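Local coordinates for rhusiopathiae surface protein B (Erysipelothrix rhusiopathiae, PDB 3V10) that probably binds collagen through the adhesin domain captured here, as part of a longer cell-wall-anchored surface protein, at residues A[208-211]-A[212-216]; A[226-229]-A[230-234]; A[249-253]-A[254-258]; A[294-297]-A[298-302]. All coordinates share one frame; numbering follows the deposited sequence.

All four contacts are local folds of the chain and come in series, contact 1 first and contact 4 last. Contacts 1 and 2, with centres 14 Å apart, share the five-stranded antiparallel sheet, where strands 208-221 and 224-229 are neighbours; Met216 packs on Ser229 and His227. Contact 3 ends strand 246-251 of the six-stranded antiparallel sheet, its centre again 14 Å from that of contact 2, and Phe233 CZ of contact 2 meets Ile251 CG1 at 3.9 Å. Contact 4 adjoins strand 276-286 of that same sheet, its nearest atoms about 10 Å from contact 1 and 11 Å from contact 3. Contacts 1 to 3 belong to the collagen-binding domain; together the four mark places where strands break off or turn.

Contact 1: residues A[208-211]-A[212-216]; sequences HKLV and DGSIM
With chi1 at 68°, the Ser214 hydroxyl is swung between its own backbone N and carbonyl carbon, back over the turn to the Val211 carbonyl; Leu210 sets CG opposite its backbone N, which carries CD1 toward Ile215. The backbone from Val211 to Ser214 is a type II beta turn, and Val211 O accepts twice from its last residue. Ser214 N gives the turn's own bond at 3.1 Å, bent to 140° at the hydrogen, with the donor tilted 25° from the carbonyl plane. Ser214 OG adds a second bond of 2.8 Å to Val211 O, lying in that plane on a lone pair. Gly213 suits the third position of a type II turn, where phi is positive, while exposed Asp212 points its CB away from the preceding residues. On the apolar side Leu210 CD1 meets Ile215 CD1 at 4.0 Å, the two side chains crossing at about a right angle. Both also touch Tyr265 of strand 260-269 and Leu247 of strand 246-251, which places them between the two sheets of the collagen-binding domain. Strand 208-221 is thus interrupted by a turn and then resumes beside strand 260-269, with Ser214 OG also hydrogen-bonded to Asp266 N. A small hydroxyl residue therefore serves well here: it doubles the grip on one carbonyl oxygen and ties the turn to the adjoining strand.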
loop_
_atom_site.group_PDB
_atom_site.type_symbol
_atom_site.label_atom_id
_atom_site.label_comp_id
_atom_site.label_asym_id
_atom_site.label_seq_id
_atom_site.Cartn_x
_atom_site.Cartn_y
_atom_site.Cartn_z
ATOM N N HIS A 208 8.379 9.037 -6.519
ATOM C CA HIS A 208 9.130 7.845 -6.160
ATOM C C HIS A 208 10.134 7.490 -7.246
ATOM O O HIS A 208 10.006 7.935 -8.381
ATOM C CB HIS A 208 8.200 6.656 -5.861
ATOM C CG HIS A 208 7.263 6.300 -6.977
ATOM N ND1 HIS A 208 7.002 4.993 -7.330
ATOM C CD2 HIS A 208 6.494 7.068 -7.785
ATOM C CE1 HIS A 208 6.114 4.972 -8.308
ATOM N NE2 HIS A 208 5.788 6.218 -8.602
ATOM N N LYS A 209 11.148 6.716 -6.877
ATOM C CA LYS A 209 12.190 6.315 -7.821
ATOM C C LYS A 209 12.509 4.840 -7.671
ATOM O O LYS A 209 12.312 4.251 -6.605
ATOM C CB LYS A 209 13.486 7.099 -7.579
ATOM C CG LYS A 209 13.361 8.604 -7.551
ATOM C CD LYS A 209 14.733 9.255 -7.699
ATOM C CE LYS A 209 14.705 10.714 -7.269
ATOM N NZ LYS A 209 13.527 11.423 -7.835
ATOM N N LEU A 210 13.035 4.254 -8.739
ATOM C CA LEU A 210 13.406 2.851 -8.732
ATOM C C LEU A 210 14.531 2.611 -7.724
ATOM O O LEU A 210 15.446 3.430 -7.581
ATOM C CB LEU A 210 13.849 2.422 -10.142
ATOM C CG LEU A 210 14.130 0.929 -10.371
ATOM C CD1 LEU A 210 13.691 0.524 -11.779
ATOM C CD2 LEU A 210 15.607 0.645 -10.150
ATOM N N VAL A 211 14.453 1.491 -7.016
ATOM C CA VAL A 211 15.479 1.141 -6.043
ATOM C C VAL A 211 16.586 0.385 -6.776
ATOM O O VAL A 211 16.355 -0.687 -7.338
ATOM C CB VAL A 211 14.903 0.257 -4.919
ATOM C CG1 VAL A 211 16.028 -0.252 -4.018
ATOM C CG2 VAL A 211 13.894 1.058 -4.099
ATOM N N ASP A 212 17.787 0.952 -6.761
ATOM C CA ASP A 212 18.938 0.363 -7.436
ATOM C C ASP A 212 19.148 -1.116 -7.129
ATOM O O ASP A 212 19.182 -1.520 -5.964
ATOM C CB ASP A 212 20.195 1.158 -7.070
ATOM C CG ASP A 212 21.446 0.598 -7.703
ATOM O OD1 ASP A 212 21.455 0.418 -8.940
ATOM O OD2 ASP A 212 22.420 0.349 -6.961
ATOM N N GLY A 213 19.279 -1.912 -8.190
ATOM C CA GLY A 213 19.504 -3.344 -8.063
ATOM C C GLY A 213 18.337 -4.217 -7.635
ATOM O O GLY A 213 18.540 -5.381 -7.279
ATOM N N SER A 214 17.116 -3.695 -7.697
ATOM C CA SER A 214 15.955 -4.469 -7.257
ATOM C C SER A 214 15.212 -5.210 -8.364
ATOM O O SER A 214 14.198 -5.859 -8.101
ATOM C CB SER A 214 14.965 -3.551 -6.544
ATOM O OG SER A 214 14.397 -2.639 -7.466
ATOM N N ILE A 215 15.703 -5.115 -9.594
ATOM C CA ILE A 215 15.031 -5.770 -10.717
ATOM C C ILE A 215 15.351 -7.250 -10.858
ATOM O O ILE A 215 16.513 -7.630 -10.961
ATOM C CB ILE A 215 15.391 -5.091 -12.045
ATOM C CG1 ILE A 215 15.003 -3.611 -11.992
ATOM C CG2 ILE A 215 14.675 -5.788 -13.192
ATOM C CD1 ILE A 215 15.444 -2.832 -13.214
ATOM N N MET A 216 14.309 -8.075 -10.876
ATOM C CA MET A 216 14.468 -9.513 -11.040
ATOM C C MET A 216 13.443 -9.947 -12.084
ATOM O O MET A 216 12.524 -9.196 -12.399
ATOM C CB MET A 216 14.224 -10.235 -9.712
ATOM C CG MET A 216 15.169 -9.822 -8.575
ATOM S SD MET A 216 16.885 -10.360 -8.795
ATOM C CE MET A 216 17.754 -8.853 -8.861
#

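Contact 2: residues A[226-229]-A[230-234]; sequences KHIS and AEAFN
Ser229 O receives the N-H of Phe233 at 3.0 Å, with 159° at the hydrogen, and so begins the ladder of bonds in helix 230-236. Beside it the Ser229 hydroxyl oxygen accepts from Ala232 N at 3.2 Å, an equally straight bond. This is an N-cap: a helix leaves its first amide N-H groups without carbonyl partners, and serine is short enough to bend its oxygen back to one of them. The chi1 of 68° does the bending, holding OG between the residue's own N and carbonyl carbon, above the helix mouth. Glu231 folds at chi2 and brings OE1 to 3.6 Å from Ser229 OG, so its probable negative charge lies near the first turn, where it would suit the helix dipole. Outside these polar bonds the packing is apolar. Ile228 CB faces Ala232 CB at 4.1 Å, and the small alanine lets the branched residue come in close. Farther along the same side chain, Ile228 CD1 reaches Phe233 CB at 4.2 Å, while the phenyl ring leads off the other way toward the interior. Strand 224-229 edges the five-stranded sheet; the axes of 226-229 and 230-234 lie at 94°, and Ala230 leans on Ile215 of strand 208-221. The chain passes from strand to helix with no intervening loop, isoleucine packing at the junction and one first-turn amide, that of Ala232, satisfied by a side chain.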
loop_
_atom_site.group_PDB
_atom_site.type_symbol
_atom_site.label_atom_id
_atom_site.label_comp_id
_atom_site.label_asym_id
_atom_site.label_seq_id
_atom_site.Cartn_x
_atom_site.Cartn_y
_atom_site.Cartn_z
ATOM N N LYS A 226 11.831 -20.199 -13.616
ATOM C CA LYS A 226 13.139 -19.845 -13.101
ATOM C C LYS A 226 13.092 -18.382 -12.695
ATOM O O LYS A 226 12.667 -17.521 -13.470
ATOM C CB LYS A 226 14.212 -20.074 -14.169
ATOM C CG LYS A 226 13.857 -19.518 -15.535
ATOM C CD LYS A 226 14.825 -20.008 -16.602
ATOM C CE LYS A 226 16.245 -19.549 -16.325
ATOM N NZ LYS A 226 17.170 -19.986 -17.405
ATOM N N HIS A 227 13.494 -18.117 -11.460
ATOM C CA HIS A 227 13.515 -16.762 -10.926
ATOM C C HIS A 227 14.954 -16.279 -11.093
ATOM O O HIS A 227 15.845 -16.719 -10.368
ATOM C CB HIS A 227 13.111 -16.788 -9.446
ATOM C CG HIS A 227 13.056 -15.435 -8.804
ATOM N ND1 HIS A 227 12.217 -14.434 -9.244
ATOM C CD2 HIS A 227 13.733 -14.921 -7.750
ATOM C CE1 HIS A 227 12.379 -13.362 -8.488
ATOM N NE2 HIS A 227 13.294 -13.632 -7.575
ATOM N N ILE A 228 15.183 -15.389 -12.057
ATOM C CA ILE A 228 16.531 -14.890 -12.320
ATOM C C ILE A 228 16.695 -13.388 -12.087
ATOM O O ILE A 228 15.740 -12.689 -11.744
ATOM C CB ILE A 228 16.978 -15.218 -13.774
ATOM C CG1 ILE A 228 16.141 -14.428 -14.784
ATOM C CG2 ILE A 228 16.835 -16.720 -14.035
ATOM C CD1 ILE A 228 16.557 -14.661 -16.238
ATOM N N SER A 229 17.915 -12.898 -12.274
ATOM C CA SER A 229 18.206 -11.482 -12.072
ATOM C C SER A 229 18.145 -10.720 -13.384
ATOM O O SER A 229 18.093 -11.317 -14.456
ATOM C CB SER A 229 19.598 -11.304 -11.466
ATOM O OG SER A 229 20.601 -11.669 -12.402
ATOM N N ALA A 230 18.153 -9.396 -13.286
ATOM C CA ALA A 230 18.127 -8.541 -14.461
ATOM C C ALA A 230 19.383 -8.807 -15.277
ATOM O O ALA A 230 19.340 -8.857 -16.500
ATOM C CB ALA A 230 18.086 -7.082 -14.042
ATOM N N GLU A 231 20.506 -8.974 -14.584
ATOM C CA GLU A 231 21.785 -9.234 -15.239
ATOM C C GLU A 231 21.761 -10.507 -16.083
ATOM O O GLU A 231 22.277 -10.531 -17.201
ATOM C CB GLU A 231 22.891 -9.338 -14.190
ATOM C CG GLU A 231 23.235 -8.026 -13.490
ATOM C CD GLU A 231 22.072 -7.415 -12.715
ATOM O OE1 GLU A 231 21.341 -8.156 -12.019
ATOM O OE2 GLU A 231 21.898 -6.179 -12.792
ATOM N N ALA A 232 21.171 -11.566 -15.539
ATOM C CA ALA A 232 21.079 -12.832 -16.247
ATOM C C ALA A 232 20.137 -12.670 -17.433
ATOM O O ALA A 232 20.389 -13.191 -18.524
ATOM C CB ALA A 232 20.564 -13.918 -15.308
ATOM N N PHE A 233 19.049 -11.941 -17.208
ATOM C CA PHE A 233 18.064 -11.689 -18.253
ATOM C C PHE A 233 18.750 -11.016 -19.435
ATOM O O PHE A 233 18.532 -11.390 -20.590
ATOM C CB PHE A 233 16.956 -10.776 -17.725
ATOM C CG PHE A 233 15.901 -10.456 -18.747
ATOM C CD1 PHE A 233 14.838 -11.326 -18.964
ATOM C CD2 PHE A 233 15.979 -9.289 -19.502
ATOM C CE1 PHE A 233 13.862 -11.037 -19.920
ATOM C CE2 PHE A 233 15.009 -8.991 -20.461
ATOM C CZ PHE A 233 13.949 -9.871 -20.666
ATOM N N ASN A 234 19.581 -10.020 -19.137
ATOM C CA ASN A 234 20.299 -9.282 -20.170
ATOM C C ASN A 234 21.276 -10.139 -20.966
ATOM O O ASN A 234 21.669 -9.767 -22.071
ATOM C CB ASN A 234 21.059 -8.099 -19.560
ATOM C CG ASN A 234 20.134 -7.017 -19.044
ATOM O OD1 ASN A 234 18.973 -6.940 -19.437
ATOM N ND2 ASN A 234 20.650 -6.164 -18.166
#

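Contact 3: residues A[249-253]-A[254-258]; sequences VMIPK and EKAAK
Glu254 begins the second half of this corner with CB 3.8 Å from Lys253 C, in the first turn of the short helix 253-256. Its chain bends at chi2, and OE1 stays 5.6 Å from Lys253 NZ, a separation at which opposite charges may attract but do not pair. An exposed acid is at home here, since the start of a helix suits negative charge. Next, Lys255 sends its N-H to Pro252 O at 3.0 Å, from well above the carbonyl plane, 49° out of it. Its CB rests 4.0 Å from Ile251 CG2, and the long aliphatic chain then bends off to the surface with its ammonium group. Pro252 holds the N-cap position, where proline costs nothing because no helical carbonyl awaits its missing N-H. This strand-to-helix corner closes strand 246-251 of the collagen-binding domain and returns the chain toward strand 260-269; Lys253 N is held by Asp197 OD1. Ala256 follows, its N-H meeting the same Pro252 O at 3.0 Å, nearly along the C=O axis, so one oxygen takes two donors. With CG2 of Ile251 set opposite the backbone N, that methyl is aimed at Ala256 CB, 3.5 Å away: a buried spot into which a methyl fits, also lined by Val194 and Val198. Ala257, the first residue to leave helical geometry, still gives its N-H to Lys253 O at 3.1 Å, and its small CB lies 3.7 Å from that oxygen.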
loop_
_atom_site.group_PDB
_atom_site.type_symbol
_atom_site.label_atom_id
_atom_site.label_comp_id
_atom_site.label_asym_id
_atom_site.label_seq_id
_atom_site.Cartn_x
_atom_site.Cartn_y
_atom_site.Cartn_z
ATOM N N VAL A 249 11.992 -2.672 -21.261
ATOM C CA VAL A 249 12.186 -4.106 -21.389
ATOM C C VAL A 249 12.012 -4.452 -22.856
ATOM O O VAL A 249 10.974 -4.149 -23.453
ATOM C CB VAL A 249 11.137 -4.899 -20.567
ATOM C CG1 VAL A 249 11.370 -6.404 -20.715
ATOM C CG2 VAL A 249 11.211 -4.489 -19.104
ATOM N N MET A 250 13.034 -5.072 -23.438
ATOM C CA MET A 250 12.997 -5.470 -24.835
ATOM C C MET A 250 13.243 -6.971 -24.922
ATOM O O MET A 250 14.218 -7.486 -24.363
ATOM C CB MET A 250 14.051 -4.691 -25.638
ATOM C CG MET A 250 13.717 -3.209 -25.790
ATOM S SD MET A 250 15.052 -2.191 -26.508
ATOM C CE MET A 250 15.770 -1.548 -25.019
ATOM N N ILE A 251 12.345 -7.677 -25.599
ATOM C CA ILE A 251 12.468 -9.125 -25.744
ATOM C C ILE A 251 12.369 -9.551 -27.206
ATOM O O ILE A 251 11.336 -9.363 -27.850
ATOM C CB ILE A 251 11.367 -9.859 -24.951
ATOM C CG1 ILE A 251 11.361 -9.381 -23.497
ATOM C CG2 ILE A 251 11.609 -11.368 -25.004
ATOM C CD1 ILE A 251 10.211 -9.930 -22.677
ATOM N N PRO A 252 13.451 -10.122 -27.755
ATOM C CA PRO A 252 13.443 -10.566 -29.154
ATOM C C PRO A 252 12.356 -11.610 -29.403
ATOM O O PRO A 252 12.046 -12.409 -28.527
ATOM C CB PRO A 252 14.840 -11.155 -29.336
ATOM C CG PRO A 252 15.673 -10.352 -28.389
ATOM C CD PRO A 252 14.794 -10.268 -27.163
ATOM N N LYS A 253 11.792 -11.600 -30.606
ATOM C CA LYS A 253 10.733 -12.529 -30.989
ATOM C C LYS A 253 10.938 -14.002 -30.565
ATOM O O LYS A 253 10.031 -14.596 -29.978
ATOM C CB LYS A 253 10.515 -12.438 -32.505
ATOM C CG LYS A 253 9.462 -13.380 -33.045
ATOM C CD LYS A 253 9.387 -13.295 -34.562
ATOM C CE LYS A 253 8.354 -14.254 -35.141
ATOM N NZ LYS A 253 8.371 -14.232 -36.639
ATOM N N GLU A 254 12.113 -14.579 -30.847
ATOM C CA GLU A 254 12.398 -15.990 -30.495
ATOM C C GLU A 254 12.444 -16.255 -28.992
ATOM O O GLU A 254 12.174 -17.366 -28.546
ATOM C CB GLU A 254 13.739 -16.513 -31.100
ATOM C CG GLU A 254 14.426 -15.706 -32.226
ATOM C CD GLU A 254 13.596 -15.604 -33.499
ATOM O OE1 GLU A 254 12.616 -16.365 -33.623
ATOM O OE2 GLU A 254 13.901 -14.763 -34.379
ATOM N N LYS A 255 12.823 -15.248 -28.215
ATOM C CA LYS A 255 12.899 -15.396 -26.766
ATOM C C LYS A 255 11.550 -15.190 -26.083
ATOM O O LYS A 255 11.271 -15.773 -25.039
ATOM C CB LYS A 255 13.937 -14.420 -26.190
ATOM C CG LYS A 255 15.370 -14.755 -26.583
ATOM C CD LYS A 255 15.760 -16.181 -26.171
ATOM C CE LYS A 255 17.233 -16.460 -26.445
ATOM N NZ LYS A 255 17.576 -16.238 -27.876
ATOM N N ALA A 256 10.708 -14.364 -26.689
ATOM C CA ALA A 256 9.388 -14.075 -26.141
ATOM C C ALA A 256 8.412 -15.203 -26.431
ATOM O O ALA A 256 7.479 -15.439 -25.665
ATOM C CB ALA A 256 8.860 -12.763 -26.724
ATOM N N ALA A 257 8.646 -15.909 -27.530
ATOM C CA ALA A 257 7.782 -17.013 -27.947
ATOM C C ALA A 257 7.408 -18.000 -26.845
ATOM O O ALA A 257 8.274 -18.588 -26.188
ATOM C CB ALA A 257 8.430 -17.768 -29.104
ATOM N N LYS A 258 6.101 -18.170 -26.662
ATOM C CA LYS A 258 5.537 -19.096 -25.687
ATOM C C LYS A 258 6.162 -19.024 -24.294
ATOM O O LYS A 258 6.204 -20.018 -23.569
ATOM C CB LYS A 258 5.648 -20.517 -26.245
ATOM C CG LYS A 258 5.077 -20.636 -27.654
ATOM C CD LYS A 258 5.309 -22.010 -28.266
ATOM C CE LYS A 258 4.737 -22.068 -29.678
ATOM N NZ LYS A 258 4.934 -23.400 -30.321
#

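Contact 4: residues A[294-297]-A[298-302]; sequences TDTP and KHYTD
The side chains of His299 and Tyr300 both lie alongside the Pro297 ring, pointing the same way. His299 takes a chi1 of 62°, its CG tucked between backbone N and carbonyl carbon, and this folds the imidazole back over the proline. Pro297 CB then sits over one face of the His299 ring, 3.7 Å from its centroid and offset toward the rim, a CH-pi contact. Tyr300 turns CG opposite its own carbonyl carbon instead (chi1 -74°), so that Pro297 CD comes to the ring edge, 3.9 Å from CD2. His299 CE1 stands at a height of 3.2 Å above the Tyr300 ring plane, over its centre, so the imidazole turns its edge to the phenol face. Thr296 has CG2 opposite its backbone N and presses that methyl on Thr301 CG2 at 3.4 Å, tighter than usual. The other branch of Thr301, OG1, is bridged to Thr296 O by one water that donates to both oxygens. In the backbone Pro297 O accepts from Tyr300 N at 3.1 Å, the donor well above the carbonyl plane, and from Thr301 N at 3.3 Å, within it. Proline suits this N-cap position: its ring stiffens the entry to the helix and offers CB to the imidazole face and CD to the phenol edge. The one-turn helix 298-301 bridges strands 292-293 and 303-306, both partners of strand 276-286, with Thr296 on Ile283 of that strand and Tyr300 on Trp168 of strand 167-173, in the other sheet.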
loop_
_atom_site.group_PDB
_atom_site.type_symbol
_atom_site.label_atom_id
_atom_site.label_comp_id
_atom_site.label_asym_id
_atom_site.label_seq_id
_atom_site.Cartn_x
_atom_site.Cartn_y
_atom_site.Cartn_z
ATOM N N THR A 294 -1.091 -1.884 -30.609
ATOM C CA THR A 294 -0.688 -0.549 -30.168
ATOM C C THR A 294 -1.769 0.119 -29.330
ATOM O O THR A 294 -1.623 1.272 -28.938
ATOM C CB THR A 294 -0.422 0.367 -31.382
ATOM O OG1 THR A 294 -1.635 0.525 -32.138
ATOM C CG2 THR A 294 0.648 -0.230 -32.280
ATOM N N ASP A 295 -2.829 -0.624 -29.032
ATOM C CA ASP A 295 -3.972 -0.088 -28.306
ATOM C C ASP A 295 -4.278 -0.715 -26.954
ATOM O O ASP A 295 -5.414 -0.644 -26.482
ATOM C CB ASP A 295 -5.210 -0.212 -29.198
ATOM C CG ASP A 295 -5.622 -1.658 -29.417
ATOM O OD1 ASP A 295 -4.795 -2.573 -29.185
ATOM O OD2 ASP A 295 -6.778 -1.890 -29.826
ATOM N N THR A 296 -3.280 -1.317 -26.319
ATOM C CA THR A 296 -3.518 -1.941 -25.018
ATOM C C THR A 296 -4.124 -0.919 -24.045
ATOM O O THR A 296 -3.593 0.172 -23.860
ATOM C CB THR A 296 -2.214 -2.504 -24.444
ATOM O OG1 THR A 296 -1.631 -3.396 -25.399
ATOM C CG2 THR A 296 -2.484 -3.263 -23.147
ATOM N N PRO A 297 -5.266 -1.257 -23.427
ATOM C CA PRO A 297 -5.918 -0.341 -22.485
ATOM C C PRO A 297 -4.999 0.130 -21.363
ATOM O O PRO A 297 -4.182 -0.638 -20.857
ATOM C CB PRO A 297 -7.089 -1.169 -21.960
ATOM C CG PRO A 297 -7.455 -2.009 -23.152
ATOM C CD PRO A 297 -6.095 -2.456 -23.657
ATOM N N LYS A 298 -5.135 1.396 -20.979
ATOM C CA LYS A 298 -4.320 1.938 -19.902
ATOM C C LYS A 298 -4.654 1.294 -18.560
ATOM O O LYS A 298 -3.813 1.282 -17.656
ATOM C CB LYS A 298 -4.512 3.451 -19.771
ATOM C CG LYS A 298 -4.073 4.278 -20.962
ATOM C CD LYS A 298 -4.039 5.753 -20.572
ATOM C CE LYS A 298 -4.203 6.660 -21.773
ATOM N NZ LYS A 298 -5.605 6.643 -22.285
ATOM N N HIS A 299 -5.867 0.770 -18.401
ATOM C CA HIS A 299 -6.184 0.163 -17.112
ATOM C C HIS A 299 -5.303 -1.056 -16.873
ATOM O O HIS A 299 -5.108 -1.476 -15.732
ATOM C CB HIS A 299 -7.693 -0.156 -16.970
ATOM C CG HIS A 299 -8.232 -1.139 -17.963
ATOM N ND1 HIS A 299 -7.921 -2.482 -17.932
ATOM C CD2 HIS A 299 -9.116 -0.982 -18.977
ATOM C CE1 HIS A 299 -8.591 -3.109 -18.883
ATOM N NE2 HIS A 299 -9.324 -2.222 -19.531
ATOM N N TYR A 300 -4.737 -1.598 -17.950
ATOM C CA TYR A 300 -3.830 -2.740 -17.854
ATOM C C TYR A 300 -2.371 -2.295 -17.737
ATOM O O TYR A 300 -1.602 -2.865 -16.962
ATOM C CB TYR A 300 -3.911 -3.632 -19.094
ATOM C CG TYR A 300 -5.143 -4.479 -19.217
ATOM C CD1 TYR A 300 -5.670 -5.144 -18.112
ATOM C CD2 TYR A 300 -5.746 -4.671 -20.456
ATOM C CE1 TYR A 300 -6.773 -5.986 -18.239
ATOM C CE2 TYR A 300 -6.849 -5.512 -20.597
ATOM C CZ TYR A 300 -7.354 -6.166 -19.485
ATOM O OH TYR A 300 -8.440 -7.001 -19.618
ATOM N N THR A 301 -1.996 -1.285 -18.518
ATOM C CA THR A 301 -0.608 -0.810 -18.545
ATOM C C THR A 301 -0.196 0.224 -17.504
ATOM O O THR A 301 1.000 0.435 -17.286
ATOM C CB THR A 301 -0.265 -0.236 -19.928
ATOM O OG1 THR A 301 -0.930 1.022 -20.107
ATOM C CG2 THR A 301 -0.725 -1.199 -21.023
ATOM N N ASP A 302 -1.173 0.869 -16.872
ATOM C CA ASP A 302 -0.890 1.895 -15.863
ATOM C C ASP A 302 -1.534 1.544 -14.531
ATOM O O ASP A 302 -2.607 0.942 -14.495
ATOM C CB ASP A 302 -1.468 3.260 -16.266
ATOM C CG ASP A 302 -1.004 3.736 -17.623
ATOM O OD1 ASP A 302 -0.084 3.135 -18.213
ATOM O OD2 ASP A 302 -1.580 4.741 -18.096
HETATM O O HOH W 1 -1.240 1.524 -22.900
#